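Epidermin leader peptide processing serine protease EpiP (Staphylococcus aureus subsp. aureus, PDB 3QFH) probably cleaves the leader peptide from the precursor of the lantibiotic epidermin, acting as a subtilisin-like serine endopeptidase. Local coordinates at residues I126-T131 / M180-T185; T131-N136 / H169-R174; K149-L154 / T201-F206; G159-E164 / G207-E212. All blocks are in the same frame, centred on the assembly; numbering follows the deposited sequence. Where two conformers were deposited one is given.

Contact 1 of 4, residues I126-T131 / M180-T185; sequences IAIIDT and MVSGQT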
loop_
_atom_site.group_PDB
_atom_site.type_symbol
_atom_site.label_atom_id
_atom_site.label_comp_id
_atom_site.label_asym_id
_atom_site.label_seq_id
_atom_site.Cartn_x
_atom_site.Cartn_y
_atom_site.Cartn_z
ATOM N N ILE A 126 11.954 4.719 1.161
ATOM C CA ILE A 126 10.652 4.133 1.292
ATOM C C ILE A 126 9.783 4.632 0.114
ATOM O O ILE A 126 9.659 5.833 -0.107
ATOM C CB ILE A 126 9.996 4.518 2.619
ATOM C CG1 ILE A 126 10.906 4.160 3.798
ATOM C CG2 ILE A 126 8.632 3.836 2.768
ATOM C CD1 ILE A 126 10.436 4.726 5.093
ATOM N N ALA A 127 9.218 3.704 -0.643
ATOM C CA ALA A 127 8.345 4.056 -1.732
ATOM C C ALA A 127 6.945 3.961 -1.199
ATOM O O ALA A 127 6.608 3.043 -0.419
ATOM C CB ALA A 127 8.533 3.125 -2.929
ATOM N N ILE A 128 6.136 4.935 -1.551
ATOM C CA ILE A 128 4.731 4.949 -1.137
ATOM C C ILE A 128 3.922 5.015 -2.410
ATOM O O ILE A 128 4.108 5.906 -3.226
ATOM C CB ILE A 128 4.405 6.154 -0.209
ATOM C CG1 ILE A 128 5.348 6.159 1.007
ATOM C CG2 ILE A 128 2.935 6.099 0.275
ATOM C CD1 ILE A 128 5.252 7.427 1.850
ATOM N N ILE A 129 3.029 4.055 -2.587
ATOM C CA ILE A 129 2.165 4.018 -3.744
ATOM C C ILE A 129 0.805 4.499 -3.241
ATOM O O ILE A 129 0.158 3.811 -2.484
ATOM C CB ILE A 129 2.126 2.609 -4.334
ATOM C CG1 ILE A 129 3.549 2.215 -4.748
ATOM C CG2 ILE A 129 1.152 2.544 -5.510
ATOM C CD1 ILE A 129 3.684 0.799 -5.221
ATOM N N ASP A 130 0.395 5.702 -3.634
ATOM C CA ASP A 130 -0.840 6.259 -3.086
ATOM C C ASP A 130 -1.387 7.408 -3.956
ATOM O O ASP A 130 -1.114 7.465 -5.179
ATOM C CB ASP A 130 -0.568 6.706 -1.633
ATOM C CG ASP A 130 -1.761 6.474 -0.710
ATOM O OD1 ASP A 130 -2.822 7.129 -0.874
ATOM O OD2 ASP A 130 -1.617 5.630 0.199
ATOM N N THR A 131 -2.120 8.333 -3.342
ATOM C CA THR A 131 -2.792 9.386 -4.100
ATOM C C THR A 131 -1.906 10.574 -4.502
ATOM O O THR A 131 -2.326 11.413 -5.284
ATOM C CB THR A 131 -4.072 9.897 -3.356
ATOM O OG1 THR A 131 -3.716 10.592 -2.170
ATOM C CG2 THR A 131 -5.008 8.733 -2.974
ATOM N N MET A 180 -1.366 11.834 4.180
ATOM C CA MET A 180 -1.560 11.294 5.527
ATOM C C MET A 180 -0.638 10.105 5.763
ATOM O O MET A 180 -0.065 9.942 6.838
ATOM C CB MET A 180 -3.012 10.854 5.710
ATOM C CG MET A 180 -4.038 11.962 5.516
ATOM S SD MET A 180 -5.699 11.335 5.719
ATOM C CE MET A 180 -6.716 12.595 4.945
ATOM N N VAL A 181 -0.505 9.275 4.732
ATOM C CA VAL A 181 0.333 8.111 4.793
ATOM C C VAL A 181 1.795 8.522 4.906
ATOM O O VAL A 181 2.531 7.970 5.705
ATOM C CB VAL A 181 0.102 7.172 3.558
ATOM C CG1 VAL A 181 1.195 6.120 3.466
ATOM C CG2 VAL A 181 -1.297 6.504 3.635
ATOM N N SER A 182 2.212 9.487 4.104
ATOM C CA SER A 182 3.605 9.941 4.103
ATOM C C SER A 182 4.049 10.474 5.443
ATOM O O SER A 182 5.225 10.343 5.819
ATOM C CB SER A 182 3.795 11.012 3.046
ATOM O OG SER A 182 3.443 10.492 1.785
ATOM N N GLY A 183 3.127 11.108 6.156
ATOM C CA GLY A 183 3.433 11.623 7.478
ATOM C C GLY A 183 3.784 10.525 8.464
ATOM O O GLY A 183 4.686 10.704 9.310
ATOM N N GLN A 184 3.111 9.374 8.348
ATOM C CA GLN A 184 3.359 8.253 9.246
ATOM C C GLN A 184 4.745 7.636 9.064
ATOM O O GLN A 184 5.333 7.158 10.025
ATOM C CB GLN A 184 2.279 7.180 9.118
ATOM C CG GLN A 184 0.874 7.660 9.605
ATOM C CD GLN A 184 0.885 8.093 11.066
ATOM O OE1 GLN A 184 0.915 7.270 11.966
ATOM N NE2 GLN A 184 0.845 9.383 11.293
ATOM N N THR A 185 5.276 7.677 7.851
ATOM C CA THR A 185 6.596 7.124 7.605
ATOM C C THR A 185 7.688 8.160 7.783
ATOM O O THR A 185 8.739 7.861 8.334
ATOM C CB THR A 185 6.781 6.593 6.136
ATOM O OG1 THR A 185 6.550 7.646 5.197
ATOM C CG2 THR A 185 5.874 5.451 5.815
#

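Contact 2 of 4, residues T131-N136 / H169-R174; sequences TGVMKN and HDVNDR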
loop_
_atom_site.group_PDB
_atom_site.type_symbol
_atom_site.label_atom_id
_atom_site.label_comp_id
_atom_site.label_asym_id
_atom_site.label_seq_id
_atom_site.Cartn_x
_atom_site.Cartn_y
_atom_site.Cartn_z
ATOM N N THR A 131 -2.120 8.333 -3.342
ATOM C CA THR A 131 -2.792 9.386 -4.100
ATOM C C THR A 131 -1.906 10.574 -4.502
ATOM O O THR A 131 -2.326 11.413 -5.284
ATOM C CB THR A 131 -4.072 9.897 -3.356
ATOM O OG1 THR A 131 -3.716 10.592 -2.170
ATOM C CG2 THR A 131 -5.008 8.733 -2.974
ATOM N N GLY A 132 -0.675 10.618 -4.010
ATOM C CA GLY A 132 0.221 11.740 -4.265
ATOM C C GLY A 132 0.596 12.290 -2.905
ATOM O O GLY A 132 0.215 11.708 -1.876
ATOM N N VAL A 133 1.349 13.387 -2.875
ATOM C CA VAL A 133 1.747 13.987 -1.605
ATOM C C VAL A 133 1.876 15.501 -1.743
ATOM O O VAL A 133 2.167 16.029 -2.832
ATOM C CB VAL A 133 3.120 13.432 -1.116
ATOM C CG1 VAL A 133 4.257 13.865 -2.083
ATOM C CG2 VAL A 133 3.441 13.908 0.298
ATOM N N MET A 134 1.626 16.201 -0.643
ATOM C CA MET A 134 1.852 17.630 -0.602
ATOM C C MET A 134 3.370 17.752 -0.347
ATOM O O MET A 134 3.808 17.754 0.787
ATOM C CB MET A 134 1.060 18.263 0.533
ATOM C CG MET A 134 1.273 19.750 0.593
ATOM S SD MET A 134 0.477 20.516 1.970
ATOM C CE MET A 134 1.221 22.193 1.838
ATOM N N LYS A 135 4.166 17.814 -1.409
ATOM C CA LYS A 135 5.622 17.830 -1.260
ATOM C C LYS A 135 6.145 19.045 -0.471
ATOM O O LYS A 135 7.218 18.993 0.075
ATOM C CB LYS A 135 6.308 17.755 -2.618
ATOM C CG LYS A 135 6.192 19.004 -3.462
ATOM C CD LYS A 135 6.781 18.758 -4.819
ATOM C CE LYS A 135 6.947 20.040 -5.595
ATOM N NZ LYS A 135 7.741 19.771 -6.819
ATOM N N ASN A 136 5.369 20.118 -0.403
ATOM C CA ASN A 136 5.782 21.314 0.323
ATOM C C ASN A 136 5.239 21.408 1.756
ATOM O O ASN A 136 5.368 22.435 2.385
ATOM C CB ASN A 136 5.444 22.577 -0.500
ATOM C CG ASN A 136 6.263 22.663 -1.792
ATOM O OD1 ASN A 136 7.404 22.190 -1.850
ATOM N ND2 ASN A 136 5.687 23.264 -2.825
ATOM N N HIS A 169 6.491 13.846 -13.450
ATOM C CA HIS A 169 6.855 14.361 -12.132
ATOM C C HIS A 169 5.697 14.955 -11.325
ATOM O O HIS A 169 5.907 15.386 -10.199
ATOM C CB HIS A 169 7.966 15.407 -12.252
ATOM C CG HIS A 169 9.233 14.877 -12.839
ATOM N ND1 HIS A 169 9.976 13.887 -12.233
ATOM C CD2 HIS A 169 9.915 15.231 -13.954
ATOM C CE1 HIS A 169 11.046 13.633 -12.964
ATOM N NE2 HIS A 169 11.033 14.435 -14.013
ATOM N N ASP A 170 4.490 14.988 -11.875
ATOM C CA ASP A 170 3.350 15.573 -11.151
ATOM C C ASP A 170 2.803 14.598 -10.128
ATOM O O ASP A 170 1.967 13.740 -10.455
ATOM C CB ASP A 170 2.225 15.984 -12.113
ATOM C CG ASP A 170 1.010 16.593 -11.391
ATOM O OD1 ASP A 170 0.981 16.640 -10.139
ATOM O OD2 ASP A 170 0.063 17.032 -12.076
ATOM N N VAL A 171 3.269 14.713 -8.889
ATOM C CA VAL A 171 2.765 13.835 -7.835
ATOM C C VAL A 171 1.958 14.582 -6.787
ATOM O O VAL A 171 1.798 14.079 -5.679
ATOM C CB VAL A 171 3.861 12.991 -7.161
ATOM C CG1 VAL A 171 4.510 12.044 -8.201
ATOM C CG2 VAL A 171 4.896 13.857 -6.451
ATOM N N ASN A 172 1.462 15.772 -7.129
ATOM C CA ASN A 172 0.615 16.531 -6.206
ATOM C C ASN A 172 -0.581 15.671 -5.800
ATOM O O ASN A 172 -1.130 14.932 -6.624
ATOM C CB ASN A 172 0.129 17.844 -6.832
ATOM C CG ASN A 172 1.226 18.894 -6.934
ATOM O OD1 ASN A 172 2.386 18.636 -6.609
ATOM N ND2 ASN A 172 0.858 20.091 -7.388
ATOM N N ASP A 173 -0.967 15.760 -4.532
ATOM C CA ASP A 173 -2.082 14.994 -3.997
ATOM C C ASP A 173 -3.386 15.750 -4.233
ATOM O O ASP A 173 -3.524 16.880 -3.789
ATOM C CB ASP A 173 -1.851 14.833 -2.497
ATOM C CG ASP A 173 -2.759 13.813 -1.843
ATOM O OD1 ASP A 173 -3.595 13.192 -2.513
ATOM O OD2 ASP A 173 -2.622 13.627 -0.623
ATOM N N ARG A 174 -4.326 15.131 -4.929
ATOM C CA ARG A 174 -5.639 15.728 -5.142
ATOM C C ARG A 174 -6.610 15.286 -4.060
ATOM O O ARG A 174 -7.472 16.050 -3.663
ATOM C CB ARG A 174 -6.244 15.321 -6.491
ATOM C CG ARG A 174 -5.724 16.033 -7.742
ATOM C CD ARG A 174 -4.293 15.669 -8.091
ATOM N NE ARG A 174 -3.969 16.014 -9.471
ATOM C CZ ARG A 174 -2.735 16.112 -9.971
ATOM N NH1 ARG A 174 -2.572 16.430 -11.247
ATOM N NH2 ARG A 174 -1.663 15.935 -9.204
HETATM O O HOH W 1 -4.792 12.334 -5.837
HETATM O O HOH W 2 3.866 16.991 -4.898
HETATM O O HOH W 3 2.315 19.233 -3.866
#

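Contact 3 of 4, residues K149-L154 / T201-F206; sequences KNLVPL and TMYRVF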
loop_
_atom_site.group_PDB
_atom_site.type_symbol
_atom_site.label_atom_id
_atom_site.label_comp_id
_atom_site.label_asym_id
_atom_site.label_seq_id
_atom_site.Cartn_x
_atom_site.Cartn_y
_atom_site.Cartn_z
ATOM N N LYS A 149 7.364 9.693 -8.782
ATOM C CA LYS A 149 6.785 9.664 -10.118
ATOM C C LYS A 149 5.271 9.495 -10.170
ATOM O O LYS A 149 4.653 8.938 -9.268
ATOM C CB LYS A 149 7.444 8.555 -10.927
ATOM C CG LYS A 149 8.949 8.730 -11.058
ATOM C CD LYS A 149 9.589 7.567 -11.780
ATOM C CE LYS A 149 11.127 7.733 -11.874
ATOM N NZ LYS A 149 11.839 7.789 -10.544
ATOM N N ASN A 150 4.689 9.999 -11.254
ATOM C CA ASN A 150 3.261 9.883 -11.514
ATOM C C ASN A 150 3.000 8.726 -12.463
ATOM O O ASN A 150 3.538 8.717 -13.545
ATOM C CB ASN A 150 2.753 11.159 -12.184
ATOM C CG ASN A 150 1.276 11.088 -12.557
ATOM O OD1 ASN A 150 0.500 10.374 -11.943
ATOM N ND2 ASN A 150 0.892 11.860 -13.552
ATOM N N LEU A 151 2.145 7.785 -12.075
ATOM C CA LEU A 151 1.788 6.645 -12.947
ATOM C C LEU A 151 0.388 6.800 -13.565
ATOM O O LEU A 151 -0.054 5.939 -14.332
ATOM C CB LEU A 151 1.899 5.309 -12.185
ATOM C CG LEU A 151 3.323 4.763 -11.994
ATOM C CD1 LEU A 151 3.959 4.401 -13.340
ATOM C CD2 LEU A 151 4.230 5.740 -11.228
ATOM N N VAL A 152 -0.312 7.882 -13.221
ATOM C CA VAL A 152 -1.640 8.136 -13.774
ATOM C C VAL A 152 -1.443 8.576 -15.233
ATOM O O VAL A 152 -0.676 9.508 -15.510
ATOM C CB VAL A 152 -2.397 9.202 -12.978
ATOM C CG1 VAL A 152 -3.768 9.450 -13.593
ATOM C CG2 VAL A 152 -2.515 8.790 -11.504
ATOM N N PRO A 153 -2.099 7.881 -16.179
ATOM C CA PRO A 153 -1.871 8.221 -17.585
ATOM C C PRO A 153 -2.605 9.472 -18.050
ATOM O O PRO A 153 -3.441 9.998 -17.338
ATOM C CB PRO A 153 -2.391 6.982 -18.334
ATOM C CG PRO A 153 -3.476 6.450 -17.450
ATOM C CD PRO A 153 -2.998 6.725 -16.025
ATOM N N LEU A 154 -2.242 9.955 -19.234
ATOM C CA LEU A 154 -2.922 11.080 -19.852
ATOM C C LEU A 154 -4.412 10.745 -19.879
ATOM O O LEU A 154 -4.813 9.634 -20.264
ATOM C CB LEU A 154 -2.375 11.327 -21.262
ATOM C CG LEU A 154 -3.042 12.387 -22.150
ATOM C CD1 LEU A 154 -2.976 13.776 -21.541
ATOM C CD2 LEU A 154 -2.410 12.394 -23.548
ATOM N N THR A 201 9.652 8.280 -1.414
ATOM C CA THR A 201 9.394 8.517 -2.807
ATOM C C THR A 201 7.938 8.206 -3.006
ATOM O O THR A 201 7.485 7.121 -2.650
ATOM C CB THR A 201 10.231 7.585 -3.697
ATOM O OG1 THR A 201 11.608 7.685 -3.336
ATOM C CG2 THR A 201 10.080 7.958 -5.138
ATOM N N MET A 202 7.197 9.144 -3.570
ATOM C CA MET A 202 5.778 8.943 -3.790
ATOM C C MET A 202 5.562 8.476 -5.213
ATOM O O MET A 202 6.195 8.978 -6.132
ATOM C CB MET A 202 5.010 10.240 -3.506
ATOM C CG MET A 202 3.517 10.253 -3.914
ATOM S SD MET A 202 2.491 9.029 -3.094
ATOM C CE MET A 202 2.687 9.437 -1.350
ATOM N N TYR A 203 4.698 7.481 -5.380
ATOM C CA TYR A 203 4.302 7.021 -6.704
ATOM C C TYR A 203 2.807 7.226 -6.783
ATOM O O TYR A 203 2.036 6.515 -6.142
ATOM C CB TYR A 203 4.711 5.579 -6.952
ATOM C CG TYR A 203 6.226 5.456 -7.023
ATOM C CD1 TYR A 203 6.892 5.600 -8.228
ATOM C CD2 TYR A 203 6.991 5.245 -5.872
ATOM C CE1 TYR A 203 8.278 5.498 -8.302
ATOM C CE2 TYR A 203 8.361 5.164 -5.936
ATOM C CZ TYR A 203 8.998 5.291 -7.159
ATOM O OH TYR A 203 10.357 5.188 -7.250
ATOM N N ARG A 204 2.408 8.225 -7.564
ATOM C CA ARG A 204 0.997 8.584 -7.663
ATOM C C ARG A 204 0.235 7.710 -8.651
ATOM O O ARG A 204 0.584 7.626 -9.819
ATOM C CB ARG A 204 0.824 10.065 -8.013
ATOM C CG ARG A 204 -0.647 10.492 -8.011
ATOM C CD ARG A 204 -0.807 12.012 -8.062
ATOM N NE ARG A 204 -0.467 12.584 -9.364
ATOM C CZ ARG A 204 -1.341 12.826 -10.343
ATOM N NH1 ARG A 204 -2.618 12.522 -10.210
ATOM N NH2 ARG A 204 -0.925 13.365 -11.480
ATOM N N VAL A 205 -0.814 7.084 -8.134
ATOM C CA VAL A 205 -1.686 6.192 -8.880
ATOM C C VAL A 205 -3.161 6.624 -8.808
ATOM O O VAL A 205 -4.031 5.878 -9.199
ATOM C CB VAL A 205 -1.496 4.734 -8.413
ATOM C CG1 VAL A 205 -0.025 4.325 -8.632
ATOM C CG2 VAL A 205 -1.903 4.541 -6.922
ATOM N N PHE A 206 -3.425 7.825 -8.296
ATOM C CA PHE A 206 -4.772 8.373 -8.280
ATOM C C PHE A 206 -4.770 9.781 -8.820
ATOM O O PHE A 206 -3.869 10.573 -8.519
ATOM C CB PHE A 206 -5.353 8.481 -6.878
ATOM C CG PHE A 206 -5.778 7.183 -6.267
ATOM C CD1 PHE A 206 -7.088 6.732 -6.416
ATOM C CD2 PHE A 206 -4.901 6.448 -5.480
ATOM C CE1 PHE A 206 -7.501 5.545 -5.825
ATOM C CE2 PHE A 206 -5.311 5.260 -4.881
ATOM C CZ PHE A 206 -6.614 4.811 -5.056
#

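Contact 4 of 4, residues G159-E164 / G207-E212; sequences GTEPEE and GSKKTE. With SO4 (sulfate ion), chain O.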
loop_
_atom_site.group_PDB
_atom_site.type_symbol
_atom_site.label_atom_id
_atom_site.label_comp_id
_atom_site.label_asym_id
_atom_site.label_seq_id
_atom_site.Cartn_x
_atom_site.Cartn_y
_atom_site.Cartn_z
ATOM N N GLY A 159 -9.972 7.444 -19.360
ATOM C CA GLY A 159 -10.017 8.658 -20.168
ATOM C C GLY A 159 -11.031 9.717 -19.737
ATOM O O GLY A 159 -11.268 10.665 -20.478
ATOM N N THR A 160 -11.608 9.574 -18.540
ATOM C CA THR A 160 -12.636 10.501 -18.035
ATOM C C THR A 160 -12.138 11.670 -17.183
ATOM O O THR A 160 -12.934 12.284 -16.478
ATOM C CB THR A 160 -13.707 9.762 -17.186
ATOM O OG1 THR A 160 -13.145 9.341 -15.938
ATOM C CG2 THR A 160 -14.273 8.570 -17.932
ATOM N N GLU A 161 -10.846 11.975 -17.209
ATOM C CA GLU A 161 -10.331 13.140 -16.463
ATOM C C GLU A 161 -9.251 13.855 -17.300
ATOM O O GLU A 161 -8.063 13.594 -17.156
ATOM C CB GLU A 161 -9.909 12.781 -15.009
ATOM C CG GLU A 161 -9.187 11.481 -14.812
ATOM C CD GLU A 161 -8.917 11.098 -13.315
ATOM O OE1 GLU A 161 -8.346 10.003 -13.088
ATOM O OE2 GLU A 161 -9.266 11.855 -12.378
ATOM N N PRO A 162 -9.685 14.779 -18.186
ATOM C CA PRO A 162 -8.802 15.475 -19.129
ATOM C C PRO A 162 -7.716 16.361 -18.504
ATOM O O PRO A 162 -6.750 16.703 -19.180
ATOM C CB PRO A 162 -9.778 16.284 -20.003
ATOM C CG PRO A 162 -10.982 16.451 -19.186
ATOM C CD PRO A 162 -11.079 15.242 -18.301
ATOM N N GLU A 163 -7.879 16.724 -17.235
ATOM C CA GLU A 163 -6.862 17.493 -16.497
ATOM C C GLU A 163 -5.581 16.663 -16.242
ATOM O O GLU A 163 -4.513 17.220 -15.991
ATOM C CB GLU A 163 -7.415 18.032 -15.162
ATOM C CG GLU A 163 -8.041 16.978 -14.229
ATOM C CD GLU A 163 -9.366 16.401 -14.765
ATOM O OE1 GLU A 163 -10.060 15.674 -14.023
ATOM O OE2 GLU A 163 -9.721 16.689 -15.925
ATOM N N GLU A 164 -5.689 15.338 -16.298
ATOM C CA GLU A 164 -4.516 14.480 -16.125
ATOM C C GLU A 164 -3.707 14.478 -17.404
ATOM O O GLU A 164 -4.105 13.890 -18.409
ATOM C CB GLU A 164 -4.924 13.060 -15.747
ATOM C CG GLU A 164 -5.416 12.928 -14.320
ATOM C CD GLU A 164 -4.325 13.197 -13.259
ATOM O OE1 GLU A 164 -4.698 13.438 -12.090
ATOM O OE2 GLU A 164 -3.107 13.174 -13.576
ATOM N N GLY A 207 -5.778 10.078 -9.626
ATOM C CA GLY A 207 -6.033 11.428 -10.077
ATOM C C GLY A 207 -7.040 11.944 -9.064
ATOM O O GLY A 207 -6.744 12.022 -7.878
ATOM N N SER A 208 -8.243 12.273 -9.526
ATOM C CA SER A 208 -9.318 12.715 -8.644
ATOM C C SER A 208 -10.393 11.635 -8.570
ATOM O O SER A 208 -11.299 11.712 -7.761
ATOM C CB SER A 208 -9.934 13.997 -9.192
ATOM O OG SER A 208 -8.915 14.946 -9.480
ATOM N N LYS A 209 -10.273 10.630 -9.432
ATOM C CA LYS A 209 -11.239 9.561 -9.545
ATOM C C LYS A 209 -10.681 8.246 -8.959
ATOM O O LYS A 209 -10.049 8.241 -7.881
ATOM C CB LYS A 209 -11.605 9.387 -11.028
ATOM C CG LYS A 209 -12.229 10.606 -11.717
ATOM C CD LYS A 209 -13.750 10.696 -11.536
ATOM C CE LYS A 209 -14.191 10.835 -10.080
ATOM N NZ LYS A 209 -15.670 11.152 -9.946
ATOM N N LYS A 210 -10.921 7.135 -9.659
ATOM C CA LYS A 210 -10.468 5.827 -9.207
ATOM C C LYS A 210 -9.074 5.507 -9.737
ATOM O O LYS A 210 -8.509 6.235 -10.550
ATOM C CB LYS A 210 -11.467 4.743 -9.654
ATOM C CG LYS A 210 -12.864 4.915 -9.064
ATOM C CD LYS A 210 -13.831 3.841 -9.554
ATOM C CE LYS A 210 -15.197 4.009 -8.903
ATOM N NZ LYS A 210 -16.198 2.974 -9.331
ATOM N N THR A 211 -8.527 4.411 -9.246
ATOM C CA THR A 211 -7.229 3.923 -9.692
ATOM C C THR A 211 -7.476 2.634 -10.482
ATOM O O THR A 211 -8.586 2.096 -10.477
ATOM C CB THR A 211 -6.300 3.660 -8.492
ATOM O OG1 THR A 211 -4.974 3.348 -8.946
ATOM C CG2 THR A 211 -6.841 2.509 -7.630
ATOM N N GLU A 212 -6.455 2.170 -11.194
ATOM C CA GLU A 212 -6.514 0.912 -11.935
ATOM C C GLU A 212 -5.463 0.031 -11.284
ATOM O O GLU A 212 -4.383 0.526 -10.936
ATOM C CB GLU A 212 -6.127 1.110 -13.405
ATOM C CG GLU A 212 -7.115 1.874 -14.300
ATOM C CD GLU A 212 -8.243 1.009 -14.871
ATOM O OE1 GLU A 212 -8.660 0.032 -14.224
ATOM O OE2 GLU A 212 -8.729 1.326 -15.976
HETATM S S SO4 O . -16.939 14.251 -9.214
HETATM O O1 SO4 O . -17.375 15.350 -10.065
HETATM O O2 SO4 O . -17.773 13.081 -9.480
HETATM O O3 SO4 O . -15.541 13.935 -9.516
HETATM O O4 SO4 O . -17.054 14.629 -7.810
HETATM O O HOH W 4 -8.008 9.000 -10.790
#

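Contact 1 of 4, residues I126-T131 / M180-T185
Ile128 projects from strand 126-130 onto helix 180-185, and the way its two branches divide settles the fit. CG2, anti to the backbone N, slides past Val181 in the opposite direction and touches its CG1 at 3.6 Å. The other branch, CG1 with CD1, leans beside the backbone N and runs outward. Its methyl, CD1, ends 3.6 Å from Ser182 OG and equally close to Thr185 OG1, meeting the threonine tip to tip. Thr185 carries that hydroxyl in the crowded position between its own backbone N and carbonyl carbon, while Ser182 OG is tied back to the carbonyl of Gly178 one turn earlier. A second isoleucine, Ile126, rests CD1 against Thr185 CB at 4.2 Å. Strand and helix run nearly antiparallel, 161° between their directions, with the two axes 9.7 Å apart at closest approach.

Asp130, at the strand's end, crosses Val181 obliquely: OD2 lies 3.6 Å from Val181 CG2. Its other oxygen, OD1, accepts Thr131 N at 2.8 Å on the anti lone pair and is also hydrogen-bonded to ND1 of His177, which opens the same helix. Asp130, His177 and Ser383 have charge-relay geometry, consistent with the catalytic triad of subtilases.

No hydrogen bond joins the two segments directly; the junction is buried and held by van der Waals packing, aliphatic groups against each other, against two hydroxyls and against a carboxylate oxygen. The valine methyl against OD2 adds an apolar neighbour to the buried carboxylate, which may strengthen its attraction for the histidine.

Contact 2 of 4, residues T131-N136 / H169-R174
The Asp-Thr-Gly signature of subtilases, here Asp130 to Gly132, leads out of the central sheet and is gripped by the loop that precedes the helix of the probable catalytic histidine. Thr131 OG1 donates to Asp173 OD1 at 2.6 Å, approaching 41° out of the carboxylate plane while the two side chains cross obliquely. The same hydroxyl oxygen is bonded to Gly178 N, and Asp173 OD1 also takes Gly176 N, so both ends of this short bond are fixed by further partners. Asp173 CB rests against the Gly132-Val133 peptide, 3.5 Å from Val133 N; CG, anti to the backbone N, carries the carboxylate to Thr131.

Gly132 has a phi of 122°, and its CA lies 3.2 Å from Val171 O. Without a side chain there, the chains close to 4.0 Å between Gly132 CA and Asp173 CA. Next to it, Val133 N bonds to Val171 O at 2.9 Å, nearly along the C=O axis, with an angle of 158° at the hydrogen. Water 1 links Thr131 O to Arg174 N, and water 2 lies between Val133 O and Asn172 OD1.

The second loop is braced from within. Arg174 holds Asp170 end-on, NH1 to OD2 at 2.8 Å and NH2 to OD1, and Asp170 OD1 also receives Asn172 N to form an Asx turn. Such docking, with the Asp-Thr-Gly turn locked to the residues just ahead of His-Gly-Thr, belongs to the active-site framework of subtilisin-like proteases.

Contact 3 of 4, residues K149-L154 / T201-F206
Arg204 uses both its backbone groups toward the edge strand: its N donates to Lys149 O at 2.9 Å, and its O accepts Leu151 N at 2.7 Å with a nearly straight 161° angle. Lys149 N adds a bond to Met202 O at 3.0 Å. Arg204 thus bridges the residues either side of Asn150, and Lys149 those either side of Tyr203, as parallel pairing requires.

Beside them, Asn150 and Arg204 point the same way, amide and guanidinium planes only 18° apart. Asn150 OD1 sits 3.1 Å above the guanidinium plane toward its rim; its angle to NH2 is too poor for a hydrogen bond. That oxygen instead accepts Val152 N at 2.9 Å, an Asx turn at the end of the strand. Arg204 spends its donors on Phe206 O, Asp170 O and a salt bridge to Glu164.

On the Lys149-Tyr203 face, Leu151 CD2 meets the edge of the Tyr203 ring, 4.0 Å from CD1, while the Tyr203 hydroxyl and Lys149 NZ both reach Asp226. Further out, Val152 CG2 presses on the Val205-Phe206 peptide, 3.5 Å from Val205 C. Strand 149-150 is thus the outermost strand beside 200-204 in the parallel sheet of the subtilisin-like alpha/beta fold.

Contact 4 of 4, residues G159-E164 / G207-E212
Glu161 leaves its backbone with CG in the crowded position between N and carbonyl carbon, chi1 41°, and from CG onward the chain is extended, so CB and CG carry the carboxylate straight toward loop 207-212. CD passes obliquely over the aliphatic start of Lys209, 3.7 Å from its CG. At the tip the oxygens part ways. OE2 accepts Ser208 N on its syn lone pair at 3.1 Å with a 164° angle, and Lys209 N more weakly at 3.3 Å. OE1 accepts a hydrogen bond from water 4, 2.5 Å from its oxygen, and is also bonded to Phe157 N. That water accepts from Gly207 N at 2.7 Å and donates to Lys210 O, so it extends the carboxylate's hold along the loop.

Glu161 begins a type I turn ending at Glu164, closed by Glu164 N to Glu161 O, while the facing loop joins strand 200-204 to helix 213-225, with Glu212 at its N-cap. In subtilisins the loop at this place borders the substrate cleft, and the same may hold here.

Glu164 bends at chi2, and Gly207, without a side chain, lets Glu164 OE1 come to 3.1 Å from its CA. Glu164 OE1 itself is paired with Arg204. Lys209 turns away at chi2 and chi3, and its NZ binds a sulfate, probably from the crystallisation liquor, at 2.8 Å from O3.

Overall arrangement
Of the segments in these contacts, strand 126-130 comes first, and contact 1 closes the widest excursion from it, returning the chain to helix 177-186, which packs on one face of the sheet. Contact 2 is nested inside that loop, starting at the shared Thr131 and ending just before the helix. Contact 3 begins within the excursion, at edge strand 149-150, and closes beyond the helix on strand 200-204, so it crosses contacts 1 and 2. Contact 4, from loop 159-164 to the loop after strand 200-204, crosses all three. Arg204 links contacts 2, 3 and 4 through Asp170 and Glu164, while Ile128 and Tyr203 join contacts 1 and 3 across the sheet.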